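Local atomic coordinates of lactate dehydrogenase (Eimeria maxima, PDB entry 6CT6), a protein that probably interconverts pyruvate and lactate, using the NADH/NAD+ pair to carry the hydride, as other lactate dehydrogenases do. Residues 206-210 with 211-215; 43-46 with 47-51; 21-24 with 25-29. All blocks are in the same frame, centred on the assembly; numbering follows the deposited sequence.

Interaction 1 (206-210 with 211-215)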
ATOM      1  N   GLN B 206     -33.549  10.028   6.756  1.00 33.78           N
ATOM      2  CA  GLN B 206     -34.601  11.030   6.895  1.00 39.45           C
ATOM      3  C   GLN B 206     -34.849  11.383   8.358  1.00 35.81           C
ATOM      4  O   GLN B 206     -35.082  12.550   8.691  1.00 37.05           O
ATOM      5  CB  GLN B 206     -35.893  10.533   6.249  1.00 39.20           C
ATOM      6  CG  GLN B 206     -36.966  11.605   6.138  1.00 38.84           C
ATOM      7  CD  GLN B 206     -36.574  12.717   5.187  1.00 42.84           C
ATOM      8  OE1 GLN B 206     -36.251  12.468   4.025  1.00 45.01           O
ATOM      9  NE2 GLN B 206     -36.581  13.953   5.680  1.00 44.34           N
ATOM     10  N   GLU B 207     -34.813  10.387   9.248  1.00 33.41           N
ATOM     11  CA  GLU B 207     -35.021  10.670  10.665  1.00 36.42           C
ATOM     12  C   GLU B 207     -33.979  11.650  11.183  1.00 38.07           C
ATOM     13  O   GLU B 207     -34.287  12.514  12.012  1.00 31.41           O
ATOM     14  CB  GLU B 207     -34.988   9.378  11.485  1.00 31.98           C
ATOM     15  CG  GLU B 207     -36.075   8.371  11.122  1.00 36.63           C
ATOM     16  CD  GLU B 207     -36.405   7.418  12.264  1.00 33.90           C
ATOM     17  OE1 GLU B 207     -35.985   7.679  13.413  1.00 33.00           O
ATOM     18  OE2 GLU B 207     -37.092   6.405  12.015  1.00 31.97           O
ATOM     19  N   PHE B 208     -32.740  11.536  10.700  1.00 33.44           N
ATOM     20  CA  PHE B 208     -31.699  12.475  11.104  1.00 36.14           C
ATOM     21  C   PHE B 208     -31.917  13.842  10.471  1.00 34.44           C
ATOM     22  O   PHE B 208     -31.605  14.872  11.080  1.00 35.35           O
ATOM     23  CB  PHE B 208     -30.327  11.915  10.735  1.00 35.33           C
ATOM     24  CG  PHE B 208     -29.895  10.773  11.604  1.00 34.27           C
ATOM     25  CD1 PHE B 208     -28.954  10.966  12.600  1.00 36.70           C
ATOM     26  CD2 PHE B 208     -30.451   9.517  11.446  1.00 33.06           C
ATOM     27  CE1 PHE B 208     -28.562   9.921  13.413  1.00 34.58           C
ATOM     28  CE2 PHE B 208     -30.065   8.467  12.256  1.00 32.22           C
ATOM     29  CZ  PHE B 208     -29.118   8.671  13.240  1.00 28.18           C
ATOM     30  N   ILE B 209     -32.449  13.874   9.248  1.00 35.72           N
ATOM     31  CA  ILE B 209     -32.812  15.148   8.636  1.00 42.67           C
ATOM     32  C   ILE B 209     -33.866  15.852   9.482  1.00 40.80           C
ATOM     33  O   ILE B 209     -33.724  17.030   9.832  1.00 43.22           O
ATOM     34  CB  ILE B 209     -33.295  14.932   7.189  1.00 42.30           C
ATOM     35  CG1 ILE B 209     -32.159  14.356   6.336  1.00 41.68           C
ATOM     36  CG2 ILE B 209     -33.783  16.245   6.585  1.00 40.82           C
ATOM     37  CD1 ILE B 209     -32.580  13.881   4.956  1.00 41.51           C
ATOM     38  N   ASN B 210     -34.934  15.131   9.837  1.00 40.04           N
ATOM     39  CA  ASN B 210     -36.017  15.738  10.604  1.00 40.61           C
ATOM     40  C   ASN B 210     -35.542  16.226  11.969  1.00 45.43           C
ATOM     41  O   ASN B 210     -36.101  17.188  12.509  1.00 47.06           O
ATOM     42  CB  ASN B 210     -37.163  14.741  10.770  1.00 34.81           C
ATOM     43  CG  ASN B 210     -37.770  14.323   9.442  1.00 35.77           C
ATOM     44  OD1 ASN B 210     -37.555  14.969   8.418  1.00 40.68           O
ATOM     45  ND2 ASN B 210     -38.537  13.238   9.456  1.00 37.81           N
ATOM     46  N   LYS B 211     -34.520  15.587  12.542  1.00 41.02           N
ATOM     47  CA  LYS B 211     -33.993  16.003  13.837  1.00 38.14           C
ATOM     48  C   LYS B 211     -33.005  17.158  13.739  1.00 41.52           C
ATOM     49  O   LYS B 211     -32.558  17.652  14.780  1.00 42.08           O
ATOM     50  CB  LYS B 211     -33.312  14.820  14.534  1.00 43.72           C
ATOM     51  CG  LYS B 211     -34.272  13.813  15.152  1.00 44.68           C
ATOM     52  CD  LYS B 211     -34.797  14.289  16.499  1.00 45.41           C
ATOM     53  CE  LYS B 211     -35.910  13.393  17.021  1.00 55.27           C
ATOM     54  NZ  LYS B 211     -36.416  13.856  18.344  1.00 61.26           N
ATOM     55  N   GLY B 212     -32.655  17.598  12.532  1.00 42.67           N
ATOM     56  CA  GLY B 212     -31.688  18.664  12.375  1.00 47.01           C
ATOM     57  C   GLY B 212     -30.249  18.248  12.572  1.00 43.22           C
ATOM     58  O   GLY B 212     -29.387  19.113  12.751  1.00 44.70           O
ATOM     59  N   LEU B 213     -29.960  16.945  12.549  1.00 40.77           N
ATOM     60  CA  LEU B 213     -28.583  16.480  12.661  1.00 40.08           C
ATOM     61  C   LEU B 213     -27.858  16.567  11.323  1.00 40.18           C
ATOM     62  O   LEU B 213     -26.626  16.668  11.291  1.00 43.56           O
ATOM     63  CB  LEU B 213     -28.559  15.048  13.199  1.00 39.83           C
ATOM     64  CG  LEU B 213     -29.300  14.845  14.527  1.00 40.83           C
ATOM     65  CD1 LEU B 213     -29.404  13.372  14.885  1.00 37.01           C
ATOM     66  CD2 LEU B 213     -28.615  15.609  15.648  1.00 39.04           C
ATOM     67  N   ILE B 214     -28.607  16.523  10.222  1.00 37.08           N
ATOM     68  CA  ILE B 214     -28.094  16.773   8.883  1.00 43.20           C
ATOM     69  C   ILE B 214     -29.204  17.483   8.120  1.00 41.15           C
ATOM     70  O   ILE B 214     -30.389  17.244   8.364  1.00 37.04           O
ATOM     71  CB  ILE B 214     -27.665  15.460   8.183  1.00 40.01           C
ATOM     72  CG1 ILE B 214     -26.835  15.745   6.927  1.00 41.40           C
ATOM     73  CG2 ILE B 214     -28.886  14.602   7.843  1.00 38.62           C
ATOM     74  CD1 ILE B 214     -26.135  14.507   6.372  1.00 39.41           C
ATOM     75  N   ASN B 215     -28.831  18.380   7.212  1.00 39.45           N
ATOM     76  CA  ASN B 215     -29.825  19.142   6.465  1.00 42.63           C
ATOM     77  C   ASN B 215     -29.763  18.802   4.982  1.00 42.21           C
ATOM     78  O   ASN B 215     -28.820  18.176   4.492  1.00 41.92           O
ATOM     79  CB  ASN B 215     -29.658  20.655   6.684  1.00 44.27           C
ATOM     80  CG  ASN B 215     -28.364  21.205   6.111  1.00 46.64           C
ATOM     81  OD1 ASN B 215     -27.966  20.872   4.995  1.00 44.71           O
ATOM     82  ND2 ASN B 215     -27.706  22.066   6.876  1.00 46.78           N
TER
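Leu213 folds back against Phe208, the residue five places earlier, beyond the end of helix 205-210. Its CB lies 3.7 Å from Phe208 O and also comes near the ring atom CD1. From CB the chain turns to CG, which is anti to its own carbonyl carbon (chi1 -55°) and still near Phe208 O. One methyl, CD1, then reaches the aromatic ring. Leu213 CD1 is 3.3 Å from CD1 of Phe208, short for two carbons, so its exact value is doubtful. It is a little farther from CE1. The methyl meets the ring at a slant.

The backbone that carries this pair closes the helix. Gly212 is the first residue to leave helical geometry, and its phi is positive (77°). Gly212 N bonds to Ile209 O at 3.0 Å. Leu213 N bonds to Phe208 O at 3.0 Å. Together they form a Schellman motif, the common way for a chain to leave the C-terminal end of a helix. Lys211 N still makes a helical bond to Glu207 O.

Ile214 carries the hydrophobic contact onward. Its CG2 packs 3.6 Å from CG1 of Ile209. Its carbonyl O also receives a CA-H...O contact from Ile209, with CA and O 3.2 Å apart. Phe208, Leu213 and Ile214 all rest on Leu172 of helix 157-172. Ile209 and Ile214 touch Ile219, a residue of the bound glucose pocket, on helix 216-237, for which Asn215 is the N-cap: its OD1 accepts a bond from Asp218 N. On the helix itself, Gln206 NE2 donates to Asn210 OD1 at 3.1 Å. The bond lies in the Gln206 amide plane but comes from above the Asn210 carbonyl plane.

Interaction 2 (43-46 with 47-51)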
ATOM      1  N   PRO B  43       8.738  -5.838 -18.296  1.00 33.06           N
ATOM      2  CA  PRO B  43       9.702  -6.864 -17.877  1.00 32.50           C
ATOM      3  C   PRO B  43      10.267  -6.579 -16.493  1.00 30.10           C
ATOM      4  O   PRO B  43      10.670  -5.454 -16.186  1.00 32.01           O
ATOM      5  CB  PRO B  43      10.790  -6.791 -18.959  1.00 33.33           C
ATOM      6  CG  PRO B  43      10.147  -6.100 -20.116  1.00 33.10           C
ATOM      7  CD  PRO B  43       9.195  -5.133 -19.506  1.00 36.92           C
ATOM      8  N   ASN B  44      10.272  -7.616 -15.651  1.00 29.84           N
ATOM      9  CA  ASN B  44      10.963  -7.619 -14.362  1.00 35.29           C
ATOM     10  C   ASN B  44      10.328  -6.745 -13.280  1.00 32.21           C
ATOM     11  O   ASN B  44      10.551  -6.992 -12.090  1.00 30.08           O
ATOM     12  CB  ASN B  44      12.425  -7.203 -14.555  1.00 33.61           C
ATOM     13  CG  ASN B  44      13.211  -8.213 -15.365  1.00 36.90           C
ATOM     14  OD1 ASN B  44      12.960  -9.415 -15.286  1.00 39.19           O
ATOM     15  ND2 ASN B  44      14.165  -7.728 -16.153  1.00 46.96           N
ATOM     16  N   MET B  45       9.552  -5.727 -13.654  1.00 25.50           N
ATOM     17  CA  MET B  45       8.963  -4.851 -12.642  1.00 29.69           C
ATOM     18  C   MET B  45       8.151  -5.622 -11.606  1.00 26.45           C
ATOM     19  O   MET B  45       8.337  -5.376 -10.400  1.00 28.19           O
ATOM     20  CB  MET B  45       8.119  -3.771 -13.328  1.00 26.30           C
ATOM     21  CG  MET B  45       7.433  -2.795 -12.374  1.00 26.03           C
ATOM     22  SD  MET B  45       5.849  -3.387 -11.726  1.00 31.28           S
ATOM     23  CE  MET B  45       4.793  -3.124 -13.148  1.00 28.56           C
ATOM     24  N   PRO B  46       7.257  -6.541 -11.975  1.00 26.72           N
ATOM     25  CA  PRO B  46       6.534  -7.295 -10.937  1.00 26.43           C
ATOM     26  C   PRO B  46       7.437  -8.162 -10.078  1.00 27.70           C
ATOM     27  O   PRO B  46       7.080  -8.461  -8.933  1.00 25.07           O
ATOM     28  CB  PRO B  46       5.531  -8.136 -11.743  1.00 27.76           C
ATOM     29  CG  PRO B  46       6.067  -8.165 -13.130  1.00 28.54           C
ATOM     30  CD  PRO B  46       6.772  -6.867 -13.327  1.00 27.06           C
ATOM     31  N   MET B  47       8.597  -8.582 -10.594  1.00 29.42           N
ATOM     32  CA  MET B  47       9.540  -9.327  -9.764  1.00 28.72           C
ATOM     33  C   MET B  47      10.163  -8.438  -8.697  1.00 27.79           C
ATOM     34  O   MET B  47      10.437  -8.905  -7.585  1.00 28.29           O
ATOM     35  CB  MET B  47      10.634  -9.955 -10.627  1.00 29.99           C
ATOM     36  CG  MET B  47      10.184 -11.139 -11.478  1.00 30.48           C
ATOM     37  SD  MET B  47       9.177 -10.657 -12.898  1.00 34.22           S
ATOM     38  CE  MET B  47       9.396 -12.066 -13.986  1.00 37.20           C
ATOM     39  N   GLY B  48      10.387  -7.161  -9.009  1.00 25.33           N
ATOM     40  CA  GLY B  48      10.899  -6.246  -8.002  1.00 28.30           C
ATOM     41  C   GLY B  48       9.902  -6.016  -6.879  1.00 31.21           C
ATOM     42  O   GLY B  48      10.259  -6.036  -5.698  1.00 27.47           O
ATOM     43  N   LYS B  49       8.636  -5.786  -7.234  1.00 27.46           N
ATOM     44  CA  LYS B  49       7.607  -5.603  -6.217  1.00 30.83           C
ATOM     45  C   LYS B  49       7.401  -6.877  -5.409  1.00 24.61           C
ATOM     46  O   LYS B  49       7.238  -6.822  -4.185  1.00 28.22           O
ATOM     47  CB  LYS B  49       6.298  -5.162  -6.871  1.00 26.29           C
ATOM     48  CG  LYS B  49       6.327  -3.744  -7.423  1.00 27.86           C
ATOM     49  CD  LYS B  49       4.961  -3.317  -7.940  1.00 29.22           C
ATOM     50  CE  LYS B  49       4.940  -1.837  -8.312  1.00 31.17           C
ATOM     51  NZ  LYS B  49       3.644  -1.424  -8.921  1.00 28.63           N
ATOM     52  N   ALA B  50       7.414  -8.034  -6.078  1.00 25.95           N
ATOM     53  CA  ALA B  50       7.237  -9.301  -5.375  1.00 29.46           C
ATOM     54  C   ALA B  50       8.350  -9.531  -4.361  1.00 30.91           C
ATOM     55  O   ALA B  50       8.101 -10.024  -3.256  1.00 23.23           O
ATOM     56  CB  ALA B  50       7.188 -10.449  -6.380  1.00 23.37           C
ATOM     57  N   MET B  51       9.586  -9.185  -4.722  1.00 25.45           N
ATOM     58  CA  MET B  51      10.709  -9.351  -3.806  1.00 27.56           C
ATOM     59  C   MET B  51      10.528  -8.476  -2.574  1.00 25.91           C
ATOM     60  O   MET B  51      10.699  -8.932  -1.437  1.00 25.42           O
ATOM     61  CB  MET B  51      12.011  -9.023  -4.542  1.00 26.43           C
ATOM     62  CG  MET B  51      13.284  -9.150  -3.717  1.00 30.18           C
ATOM     63  SD  MET B  51      14.774  -8.975  -4.737  1.00 32.81           S
ATOM     64  CE  MET B  51      14.655 -10.415  -5.802  1.00 30.40           C
TER
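Met45 lays its sulfur against the aliphatic end of Lys49, one helical turn later. SD is 3.9 Å from CE of Lys49 and equally close to CD. The bend at chi2 (-85°) brings SD across the lysine's CD and CE; the bend at chi3 only sets the direction of the terminal methyl. Lys49 is extended beyond CG, and its NZ bonds to Ser17 O.

Met47 bends back toward the start of the helix. Its SD lies 3.8 Å from Asn44 CA. The same sulfur is 4.0 Å from CG of Pro46, and the Met47 and Pro46 side chains lie next to each other, pointing the same way. Asn44 is the N-cap residue, but its side chain makes no capping bond. Its carbonyl O accepts the first helical bond, from Gly48 N at 3.1 Å. Lys49 N to Met45 O and Ala50 N to Pro46 O continue the series.

Met45 also touches the bound NADH. Pro46 and Lys49 pack on Leu38 of strand 35-39. This first turn opens helix 45-59, the crossover between strands 35-39 and 66-69 in a beta-alpha-beta unit. Its Met45 and Lys49 also pack on Leu237 of the second subunit, in helix 216-237.

Interaction 3 (21-24 with 25-29)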
ATOM      1  N   GLY B  21      -2.652  -3.006  -8.388  1.00 24.03           N
ATOM      2  CA  GLY B  21      -2.159  -4.365  -8.222  1.00 25.80           C
ATOM      3  C   GLY B  21      -1.190  -4.496  -7.062  1.00 28.60           C
ATOM      4  O   GLY B  21      -1.288  -5.428  -6.259  1.00 27.14           O
ATOM      5  N   GLY B  22      -0.251  -3.556  -6.949  1.00 25.44           N
ATOM      6  CA  GLY B  22       0.697  -3.597  -5.845  1.00 27.65           C
ATOM      7  C   GLY B  22       0.015  -3.432  -4.502  1.00 27.43           C
ATOM      8  O   GLY B  22       0.334  -4.128  -3.537  1.00 25.59           O
ATOM      9  N   THR B  23      -0.929  -2.492  -4.423  1.00 28.22           N
ATOM     10  CA  THR B  23      -1.715  -2.310  -3.208  1.00 28.85           C
ATOM     11  C   THR B  23      -2.390  -3.609  -2.787  1.00 26.85           C
ATOM     12  O   THR B  23      -2.390  -3.964  -1.602  1.00 24.93           O
ATOM     13  CB  THR B  23      -2.757  -1.209  -3.433  1.00 27.98           C
ATOM     14  OG1 THR B  23      -2.093   0.045  -3.628  1.00 28.92           O
ATOM     15  CG2 THR B  23      -3.719  -1.096  -2.252  1.00 30.40           C
ATOM     16  N   MET B  24      -2.976  -4.332  -3.744  1.00 24.42           N
ATOM     17  CA  MET B  24      -3.695  -5.557  -3.409  1.00 27.39           C
ATOM     18  C   MET B  24      -2.740  -6.660  -2.969  1.00 30.04           C
ATOM     19  O   MET B  24      -3.061  -7.443  -2.068  1.00 24.24           O
ATOM     20  CB  MET B  24      -4.538  -6.005  -4.604  1.00 22.15           C
ATOM     21  CG  MET B  24      -5.679  -5.046  -4.939  1.00 23.78           C
ATOM     22  SD  MET B  24      -6.781  -5.618  -6.250  1.00 26.61           S
ATOM     23  CE  MET B  24      -5.668  -5.699  -7.657  1.00 31.24           C
ATOM     24  N   ALA B  25      -1.560  -6.739  -3.589  1.00 25.06           N
ATOM     25  CA  ALA B  25      -0.564  -7.716  -3.158  1.00 25.54           C
ATOM     26  C   ALA B  25      -0.095  -7.424  -1.739  1.00 25.34           C
ATOM     27  O   ALA B  25       0.095  -8.345  -0.935  1.00 25.39           O
ATOM     28  CB  ALA B  25       0.619  -7.713  -4.126  1.00 25.93           C
ATOM     29  N   PHE B  26       0.108  -6.146  -1.421  1.00 23.70           N
ATOM     30  CA  PHE B  26       0.432  -5.734  -0.060  1.00 25.50           C
ATOM     31  C   PHE B  26      -0.628  -6.219   0.925  1.00 26.33           C
ATOM     32  O   PHE B  26      -0.303  -6.726   2.005  1.00 22.32           O
ATOM     33  CB  PHE B  26       0.562  -4.209  -0.032  1.00 19.47           C
ATOM     34  CG  PHE B  26       1.129  -3.644   1.244  1.00 24.38           C
ATOM     35  CD1 PHE B  26       2.132  -4.294   1.949  1.00 25.14           C
ATOM     36  CD2 PHE B  26       0.681  -2.418   1.711  1.00 20.14           C
ATOM     37  CE1 PHE B  26       2.650  -3.735   3.108  1.00 24.54           C
ATOM     38  CE2 PHE B  26       1.194  -1.862   2.859  1.00 23.03           C
ATOM     39  CZ  PHE B  26       2.179  -2.516   3.561  1.00 23.99           C
ATOM     40  N   LEU B  27      -1.909  -6.074   0.565  1.00 22.54           N
ATOM     41  CA  LEU B  27      -2.989  -6.501   1.450  1.00 24.09           C
ATOM     42  C   LEU B  27      -2.967  -8.008   1.673  1.00 24.98           C
ATOM     43  O   LEU B  27      -3.244  -8.481   2.784  1.00 24.71           O
ATOM     44  CB  LEU B  27      -4.334  -6.065   0.872  1.00 24.71           C
ATOM     45  CG  LEU B  27      -4.652  -4.573   1.007  1.00 27.72           C
ATOM     46  CD1 LEU B  27      -5.750  -4.177   0.036  1.00 29.75           C
ATOM     47  CD2 LEU B  27      -5.058  -4.235   2.431  1.00 32.36           C
ATOM     48  N   CYS B  28      -2.660  -8.780   0.630  1.00 26.57           N
ATOM     49  CA  CYS B  28      -2.588 -10.230   0.780  1.00 27.78           C
ATOM     50  C   CYS B  28      -1.490 -10.621   1.760  1.00 25.55           C
ATOM     51  O   CYS B  28      -1.686 -11.491   2.619  1.00 29.56           O
ATOM     52  CB  CYS B  28      -2.356 -10.884  -0.582  1.00 23.20           C
ATOM     53  SG  CYS B  28      -3.794 -10.818  -1.685  1.00 28.17           S
ATOM     54  N   SER B  29      -0.323  -9.985   1.645  1.00 25.18           N
ATOM     55  CA  SER B  29       0.762 -10.222   2.592  1.00 26.30           C
ATOM     56  C   SER B  29       0.322  -9.913   4.017  1.00 26.05           C
ATOM     57  O   SER B  29       0.500 -10.730   4.929  1.00 26.02           O
ATOM     58  CB  SER B  29       1.973  -9.371   2.202  1.00 25.32           C
ATOM     59  OG  SER B  29       3.023  -9.488   3.146  1.00 26.54           O
TER
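Residues 21-29 form an unbroken run of helix, and four backbone bonds join 21-24 to 25-29. Ala25 N bonds to Gly21 O at 3.0 Å, and Phe26 N to Gly22 O at 2.9 Å. Leu27 N to Thr23 O and Cys28 N to Met24 O follow in the same i to i+4 pattern. All four are fairly straight.

Side chains mostly meet backbone carbonyls of the preceding turn. Leu27 CG lies 3.5 Å from Thr23 O, and one leucine methyl, CD1, comes 4.3 Å from CG2 of Thr23. Phe26 CB sits 3.4 Å from Thr23 O. Its CG is anti to the backbone N (chi1 -170°), which carries the ring away from residues 21-24. There it packs on Leu53 of helix 45-59 and meets the ring of Tyr244 of the second subunit, with the planes at about 35°. Ala25 CB is 3.6 Å from Gly22 O. Ala25 packs on Val36 and Leu38 of strand 35-39, and Met24 on Leu14 of strand 11-15 and on helix 244-259. Thr23 OG1 bonds back to Met19 O, within the same helix.

Gly21 is the last glycine of a GxGxxG pattern with Gly16 and Gly18. Helix 19-31 follows strand 11-15 in the first beta-alpha-beta unit, consistent with the dinucleotide-binding turn of a Rossmann fold beside the bound NADH.

Interactions 2 and 3 belong to the NAD-binding domain, and interaction 1 to the C-terminal domain. Interaction 3 is buried, interaction 2 partly buried, and interaction 1 lies at the surface. The centres of 2 and 3 are about 13 Å apart. Their helices pack on the shared strand 35-39, and both touch the second subunit. Interaction 1 is about 51 Å from interaction 2, centre to centre, and no other chain of the assembly touches it. The chemistry follows the place along each helix. Segments 21-29 show regular mid-helix bonding, 43-51 the start of a helix with sulfur packing, and 206-215 a helix end with a hydrophobic fold-back.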